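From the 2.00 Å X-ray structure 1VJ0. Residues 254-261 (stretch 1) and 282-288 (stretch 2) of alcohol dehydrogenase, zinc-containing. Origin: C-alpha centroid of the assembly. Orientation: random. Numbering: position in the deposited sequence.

Stretch 1, residues 254-261: ERRKAIMD
Stretch 2 (282-288) LEGSELL

The contact is anchored by a two-point salt bridge between R255 and E283. R255 NE donates to E283 OE2 at 2.8 Å (N-H...O angle 156°), and R255 NH2 donates to E283 OE1 at 3.1 Å (155°), so carboxylate and guanidinium meet edge to edge, with OE2 near the guanidinium plane. Both residues send CA-to-CB toward the opposing stretch. R255 reaches across with chi1 m, chi2 t, chi3 m and chi4 -81°; E283 answers with an extended chain, chi1 t, chi2 t and chi3 28°. An arginine can be buried here because its charge is paired by E283, while its NH1 is hydrogen-bonded elsewhere in the structure.

A second, looser salt bridge joins R256 NH1 to E286 OE1 at 3.4 Å. R256 starts sideways, but a long chain (chi1, chi2 and chi3 all t, chi4 148°) carries its end closer. E286 is folded, with chi1 m, chi2 m and chi3 6°. The backbone carbonyl of E286 lies over one face of the R256 guanidinium, with NH1 to E286 O at 3.4 Å, but the angle is too poor for a hydrogen bond. The two arginines, adjacent in sequence, thus meet two glutamates three residues apart.

These pairs sit on a helical frame. Residues 254-261 are helical throughout, phi/psi close to -60/-43, with i to i+4 bonds such as M260 N to R256 O at 2.7 Å. Residues 282-284 are helical, in a helix that begins earlier in the chain; farther along, L287 N bonds G284 O at 2.9 Å and only weakly E283 O at 3.3 Å, and L288 is extended at -78/134. The helices run in broadly the same direction, their axes at 31° (signed crossing angle -31°) and 10.3 Å apart at closest approach. Register is set by R256 and L287, whose CA atoms are 5.9 Å apart.

That close register is filled by L287, the residue with the most area covered by the other stretch, 85 Å² of the 348 Å² buried in total. Its m,t rotamer brings CD2 to 3.5 Å from R256 CA and 4.2 Å from R255 O, so a leucine methyl packs directly on helix backbone. I259, one turn after R255 and also pointing toward the partner, adds apolar contact: its CD1 lies 4.3 Å from L287 CD2, with chi1 m and chi2 off-rotamer at 92°. M260 (m, m, t) starts sideways and bends its tip inward, placing CE 3.9 Å from E286 O.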

# COMPACT_ATOMS: atom_id res chain seq x y z
N GLU A 254 17.58 -17.15 -25.60
CA GLU A 254 18.61 -16.09 -25.55
C GLU A 254 18.17 -14.86 -24.80
O GLU A 254 18.93 -14.30 -24.02
CB GLU A 254 19.01 -15.65 -26.95
CG GLU A 254 19.82 -16.68 -27.65
CD GLU A 254 20.22 -16.27 -29.05
OE1 GLU A 254 19.41 -15.70 -29.79
OE2 GLU A 254 21.37 -16.51 -29.38
N ARG A 255 16.91 -14.44 -25.01
CA ARG A 255 16.44 -13.24 -24.33
C ARG A 255 16.27 -13.51 -22.83
O ARG A 255 16.51 -12.64 -21.99
CB ARG A 255 15.14 -12.79 -24.93
CG ARG A 255 15.36 -12.33 -26.38
CD ARG A 255 14.17 -11.57 -26.90
NE ARG A 255 12.94 -12.36 -27.06
CZ ARG A 255 12.66 -13.17 -28.10
NH1 ARG A 255 13.55 -13.43 -29.03
NH2 ARG A 255 11.48 -13.79 -28.18
N ARG A 256 15.83 -14.71 -22.49
CA ARG A 256 15.67 -15.04 -21.10
C ARG A 256 17.02 -15.09 -20.39
O ARG A 256 17.16 -14.55 -19.28
CB ARG A 256 14.95 -16.34 -20.98
CG ARG A 256 14.59 -16.69 -19.60
CD ARG A 256 13.81 -17.96 -19.51
NE ARG A 256 14.10 -18.56 -18.22
CZ ARG A 256 13.25 -19.30 -17.51
NH1 ARG A 256 12.02 -19.56 -17.96
NH2 ARG A 256 13.64 -19.79 -16.33
N LYS A 257 18.01 -15.68 -21.05
CA LYS A 257 19.38 -15.68 -20.52
C LYS A 257 19.91 -14.27 -20.28
O LYS A 257 20.49 -14.02 -19.24
CB LYS A 257 20.32 -16.46 -21.45
CG LYS A 257 21.84 -16.35 -21.06
N ALA A 258 19.69 -13.36 -21.23
CA ALA A 258 20.11 -12.00 -21.09
C ALA A 258 19.49 -11.35 -19.87
O ALA A 258 20.18 -10.66 -19.13
CB ALA A 258 19.77 -11.19 -22.32
N ILE A 259 18.20 -11.54 -19.66
CA ILE A 259 17.54 -10.96 -18.51
C ILE A 259 18.00 -11.65 -17.24
O ILE A 259 18.21 -11.01 -16.24
CB ILE A 259 16.00 -10.99 -18.69
CG1 ILE A 259 15.55 -9.83 -19.56
CG2 ILE A 259 15.30 -10.72 -17.41
CD1 ILE A 259 15.47 -10.08 -20.91
N MET A 260 18.12 -12.98 -17.26
CA MET A 260 18.61 -13.70 -16.08
C MET A 260 20.03 -13.22 -15.68
O MET A 260 20.30 -13.04 -14.50
CB MET A 260 18.58 -15.21 -16.32
CG MET A 260 17.20 -15.87 -16.39
SD MET A 260 16.09 -15.42 -15.03
CE MET A 260 14.39 -15.72 -15.64
N ASP A 261 20.91 -12.95 -16.63
CA ASP A 261 22.27 -12.50 -16.33
C ASP A 261 22.29 -11.14 -15.58
O ASP A 261 23.02 -10.95 -14.61
CB ASP A 261 23.13 -12.39 -17.62
CG ASP A 261 23.50 -13.76 -18.21
OD1 ASP A 261 23.37 -14.81 -17.52
OD2 ASP A 261 23.93 -13.86 -19.39
N LEU A 282 3.10 -14.96 -23.20
CA LEU A 282 3.78 -16.26 -23.23
C LEU A 282 5.29 -16.09 -22.97
O LEU A 282 5.87 -16.88 -22.23
CB LEU A 282 3.58 -17.02 -24.55
CG LEU A 282 2.12 -17.22 -25.06
CD1 LEU A 282 2.07 -18.19 -26.17
CD2 LEU A 282 1.18 -17.63 -23.98
N GLU A 283 5.90 -15.07 -23.54
CA GLU A 283 7.32 -14.77 -23.22
C GLU A 283 7.54 -14.01 -21.90
O GLU A 283 8.37 -14.39 -21.09
CB GLU A 283 7.96 -14.02 -24.37
CG GLU A 283 9.25 -13.37 -23.93
CD GLU A 283 10.10 -12.84 -25.05
OE1 GLU A 283 9.54 -12.46 -26.13
OE2 GLU A 283 11.34 -12.79 -24.82
N GLY A 284 6.78 -12.96 -21.67
CA GLY A 284 6.91 -12.18 -20.47
C GLY A 284 6.82 -13.00 -19.20
O GLY A 284 7.58 -12.77 -18.26
N SER A 285 5.88 -13.94 -19.16
CA SER A 285 5.64 -14.77 -17.96
C SER A 285 6.89 -15.54 -17.61
O SER A 285 7.25 -15.67 -16.44
CB SER A 285 4.47 -15.74 -18.22
OG SER A 285 3.22 -15.06 -18.39
N GLU A 286 7.62 -15.98 -18.62
CA GLU A 286 8.86 -16.71 -18.39
C GLU A 286 10.05 -15.83 -18.00
O GLU A 286 11.06 -16.35 -17.58
CB GLU A 286 9.23 -17.56 -19.61
CG GLU A 286 8.16 -18.60 -20.04
CD GLU A 286 8.03 -19.83 -19.14
OE1 GLU A 286 8.66 -19.91 -18.08
OE2 GLU A 286 7.27 -20.76 -19.53
N LEU A 287 9.95 -14.52 -18.22
CA LEU A 287 10.99 -13.59 -17.83
C LEU A 287 10.81 -13.02 -16.42
O LEU A 287 11.75 -12.36 -15.90
CB LEU A 287 11.03 -12.39 -18.80
CG LEU A 287 11.35 -12.70 -20.26
CD1 LEU A 287 11.27 -11.42 -21.05
CD2 LEU A 287 12.72 -13.38 -20.37
N LEU A 288 9.62 -13.18 -15.87
CA LEU A 288 9.24 -12.56 -14.60
C LEU A 288 9.86 -13.35 -13.41
O LEU A 288 9.80 -14.60 -13.38
CB LEU A 288 7.70 -12.57 -14.52
CG LEU A 288 6.99 -11.65 -13.51
CD1 LEU A 288 7.25 -10.21 -13.81
CD2 LEU A 288 5.48 -11.96 -13.55